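Local coordinates for deoxycytidylate deaminase (Cyanophage S-TIM5, PDB 4P9C) that deaminates dCMP to dUMP as a zinc-dependent member of the cytidine and deoxycytidylate deaminase family, at the interface of chains A and B. Numbering follows the deposited sequence. Chains: chain A/B, Deoxycytidylate deaminase.

The interface of chains A and B. Residues chain A 11-12, 14-15, 18-19, 40, 43; chain B 11-12, 14-15, 18-19, 40, 43.
Helix 6-20 of each subunit packs antiparallel against its twin across a two-fold axis in this cytidine and deoxycytidylate deaminase family enzyme, with the start of strand 40-45 beside it; the deposited assembly holds six copies, and this patch, which may belong to the biological oligomer, joins two. At the axis A:Thr15 CG2 meets B:Thr15 CG2 at 3.9 Å. Each threonine holds OG1 beside its own backbone N (chi1 -56° in A:Thr15), turning the hydroxyl back along the helix to hydrogen-bond the carbonyl four residues earlier; A:Thr15 OG1 lies 2.7 Å from A:Ala11 O, above the carbonyl plane.

B:Leu18, with CG anti to the backbone N (chi1 -152°), runs from CB across the opposing helix. Its CG comes near A:Ala11 O and A:Lys14 CB, where the branches part. B:Leu18 CD1 lies 3.8 Å from A:Lys14 CD, along the aliphatic stem. B:Leu18 CD2 is 3.5 Å from A:Lys14 CB and also packs against the bonded A:Thr15 hydroxyl and A:Ala11 carbonyl. A:Leu18, twisted away from its twin's anti position (chi1 -99°), inserts more loosely, its CD2 3.7 Å from B:Lys14 CB.

Farther along, the A:Phe19 ring lies with one face over A:His43, its CE1 above the centre of the imidazole, and receives B:Tyr12 CE1 at its edge, 3.6 Å from A:Phe19 CZ, the two side chains crossing almost perpendicularly. B:Ile40 CD1 also touches that ring tip. Between the strands, A:Ile40 and B:Ile40 form an antiparallel bridge. A:His43, a dCMP-binding residue, brings CE1 and NE2 of its imidazole close to the B:Tyr12 hydroxyl.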
loop_
_atom_site.group_PDB
_atom_site.type_symbol
_atom_site.label_atom_id
_atom_site.label_comp_id
_atom_site.label_asym_id
_atom_site.label_seq_id
_atom_site.Cartn_x
_atom_site.Cartn_y
_atom_site.Cartn_z
ATOM N N ALA A 11 4.677 19.819 -19.779
ATOM C CA ALA A 11 3.893 20.122 -18.585
ATOM C C ALA A 11 4.594 19.673 -17.304
ATOM O O ALA A 11 4.502 20.353 -16.276
ATOM C CB ALA A 11 2.509 19.501 -18.684
ATOM N N TYR A 12 5.283 18.533 -17.360
ATOM C CA TYR A 12 6.013 18.033 -16.194
ATOM C C TYR A 12 7.235 18.891 -15.883
ATOM O O TYR A 12 7.520 19.164 -14.714
ATOM C CB TYR A 12 6.432 16.572 -16.373
ATOM C CG TYR A 12 5.310 15.555 -16.325
ATOM C CD1 TYR A 12 4.452 15.471 -15.224
ATOM C CD2 TYR A 12 5.126 14.653 -17.372
ATOM C CE1 TYR A 12 3.422 14.519 -15.183
ATOM C CE2 TYR A 12 4.104 13.704 -17.336
ATOM C CZ TYR A 12 3.258 13.640 -16.243
ATOM O OH TYR A 12 2.252 12.697 -16.219
ATOM N N LYS A 14 7.564 22.086 -16.681
ATOM C CA LYS A 14 7.039 23.370 -16.206
ATOM C C LYS A 14 6.499 23.285 -14.777
ATOM O O LYS A 14 6.434 24.297 -14.073
ATOM C CB LYS A 14 5.957 23.905 -17.152
ATOM C CG LYS A 14 6.489 24.690 -18.346
ATOM C CD LYS A 14 5.349 25.279 -19.173
ATOM C CE LYS A 14 5.862 26.243 -20.239
ATOM N NZ LYS A 14 6.660 25.568 -21.302
ATOM N N THR A 15 6.106 22.081 -14.364
ATOM C CA THR A 15 5.700 21.836 -12.983
ATOM C C THR A 15 6.946 21.867 -12.107
ATOM O O THR A 15 6.932 22.439 -11.013
ATOM C CB THR A 15 4.952 20.491 -12.826
ATOM O OG1 THR A 15 3.825 20.464 -13.709
ATOM C CG2 THR A 15 4.467 20.293 -11.391
ATOM N N LEU A 18 7.715 25.356 -11.637
ATOM C CA LEU A 18 6.768 25.963 -10.701
ATOM C C LEU A 18 7.174 25.728 -9.247
ATOM O O LEU A 18 7.113 26.647 -8.424
ATOM C CB LEU A 18 5.350 25.437 -10.946
ATOM C CG LEU A 18 4.325 26.238 -11.765
ATOM C CD1 LEU A 18 4.939 27.032 -12.923
ATOM C CD2 LEU A 18 3.231 25.303 -12.268
ATOM N N PHE A 19 7.590 24.501 -8.937
ATOM C CA PHE A 19 8.002 24.149 -7.574
ATOM C C PHE A 19 9.388 24.660 -7.197
ATOM O O PHE A 19 9.705 24.772 -6.011
ATOM C CB PHE A 19 7.906 22.638 -7.340
ATOM C CG PHE A 19 6.512 22.168 -7.063
ATOM C CD1 PHE A 19 5.983 22.235 -5.776
ATOM C CD2 PHE A 19 5.718 21.678 -8.094
ATOM C CE1 PHE A 19 4.685 21.808 -5.518
ATOM C CE2 PHE A 19 4.418 21.250 -7.846
ATOM C CZ PHE A 19 3.902 21.314 -6.556
ATOM N N ILE A 40 2.365 12.383 -10.330
ATOM C CA ILE A 40 3.483 13.084 -9.700
ATOM C C ILE A 40 3.621 12.642 -8.244
ATOM O O ILE A 40 2.900 13.124 -7.357
ATOM C CB ILE A 40 3.342 14.622 -9.804
ATOM C CG1 ILE A 40 3.278 15.057 -11.273
ATOM C CG2 ILE A 40 4.509 15.316 -9.092
ATOM C CD1 ILE A 40 2.767 16.478 -11.492
ATOM N N HIS A 43 7.476 16.030 -5.236
ATOM C CA HIS A 43 7.984 17.304 -5.709
ATOM C C HIS A 43 8.939 17.924 -4.707
ATOM O O HIS A 43 8.560 18.316 -3.650
ATOM C CB HIS A 43 6.863 18.267 -6.051
ATOM C CG HIS A 43 5.873 18.470 -4.964
ATOM N ND1 HIS A 43 4.567 18.087 -5.084
ATOM C CD2 HIS A 43 5.983 19.026 -3.747
ATOM C CE1 HIS A 43 3.914 18.396 -3.988
ATOM N NE2 HIS A 43 4.753 18.964 -3.159
ATOM N N ALA B 11 1.397 27.544 -6.335
ATOM C CA ALA B 11 2.090 26.494 -7.090
ATOM C C ALA B 11 1.150 25.373 -7.527
ATOM O O ALA B 11 1.259 24.869 -8.649
ATOM C CB ALA B 11 3.257 25.933 -6.284
ATOM N N TYR B 12 0.230 24.986 -6.643
ATOM C CA TYR B 12 -0.745 23.954 -6.972
ATOM C C TYR B 12 -1.778 24.445 -7.982
ATOM O O TYR B 12 -2.168 23.697 -8.884
ATOM C CB TYR B 12 -1.439 23.426 -5.711
ATOM C CG TYR B 12 -0.566 22.542 -4.844
ATOM C CD1 TYR B 12 0.139 21.469 -5.390
ATOM C CD2 TYR B 12 -0.464 22.767 -3.474
ATOM C CE1 TYR B 12 0.937 20.648 -4.592
ATOM C CE2 TYR B 12 0.327 21.949 -2.666
ATOM C CZ TYR B 12 1.026 20.893 -3.231
ATOM O OH TYR B 12 1.811 20.088 -2.438
ATOM N N LYS B 14 -1.364 26.869 -10.228
ATOM C CA LYS B 14 -0.663 26.995 -11.509
ATOM C C LYS B 14 -0.428 25.636 -12.183
ATOM O O LYS B 14 -0.375 25.557 -13.412
ATOM C CB LYS B 14 0.660 27.756 -11.343
ATOM C CG LYS B 14 0.518 29.278 -11.328
ATOM C CD LYS B 14 1.886 29.953 -11.306
ATOM C CE LYS B 14 1.803 31.433 -11.668
ATOM N NZ LYS B 14 1.146 32.255 -10.611
ATOM N N THR B 15 -0.295 24.580 -11.377
ATOM C CA THR B 15 -0.195 23.200 -11.880
ATOM C C THR B 15 -1.530 22.723 -12.457
ATOM O O THR B 15 -1.557 22.057 -13.498
ATOM C CB THR B 15 0.302 22.213 -10.792
ATOM O OG1 THR B 15 1.493 22.723 -10.179
ATOM C CG2 THR B 15 0.604 20.839 -11.388
ATOM N N LEU B 18 -1.743 24.444 -15.635
ATOM C CA LEU B 18 -0.787 23.820 -16.542
ATOM C C LEU B 18 -1.343 22.545 -17.190
ATOM O O LEU B 18 -1.195 22.346 -18.397
ATOM C CB LEU B 18 0.496 23.519 -15.776
ATOM C CG LEU B 18 1.828 23.476 -16.522
ATOM C CD1 LEU B 18 2.125 24.788 -17.251
ATOM C CD2 LEU B 18 2.923 23.162 -15.527
ATOM N N PHE B 19 -1.981 21.697 -16.382
ATOM C CA PHE B 19 -2.591 20.459 -16.883
ATOM C C PHE B 19 -3.937 20.663 -17.582
ATOM O O PHE B 19 -4.416 19.761 -18.271
ATOM C CB PHE B 19 -2.735 19.426 -15.760
ATOM C CG PHE B 19 -1.472 18.674 -15.472
ATOM C CD1 PHE B 19 -1.126 17.555 -16.221
ATOM C CD2 PHE B 19 -0.623 19.084 -14.450
ATOM C CE1 PHE B 19 0.046 16.858 -15.957
ATOM C CE2 PHE B 19 0.551 18.393 -14.176
ATOM C CZ PHE B 19 0.887 17.277 -14.933
ATOM N N ILE B 40 0.909 15.416 -5.241
ATOM C CA ILE B 40 -0.089 15.494 -6.308
ATOM C C ILE B 40 -0.492 14.075 -6.717
ATOM O O ILE B 40 0.052 13.499 -7.663
ATOM C CB ILE B 40 0.411 16.331 -7.516
ATOM C CG1 ILE B 40 0.794 17.747 -7.062
ATOM C CG2 ILE B 40 -0.650 16.388 -8.621
ATOM C CD1 ILE B 40 1.664 18.511 -8.054
ATOM N N HIS B 43 -3.749 14.216 -11.270
ATOM C CA HIS B 43 -3.998 15.352 -12.124
ATOM C C HIS B 43 -4.935 14.958 -13.216
ATOM O O HIS B 43 -4.653 14.118 -13.955
ATOM C CB HIS B 43 -2.709 15.935 -12.721
ATOM C CG HIS B 43 -1.842 14.943 -13.417
ATOM N ND1 HIS B 43 -0.695 14.471 -12.854
ATOM C CD2 HIS B 43 -1.936 14.348 -14.620
ATOM C CE1 HIS B 43 -0.128 13.620 -13.669
ATOM N NE2 HIS B 43 -0.862 13.530 -14.749
#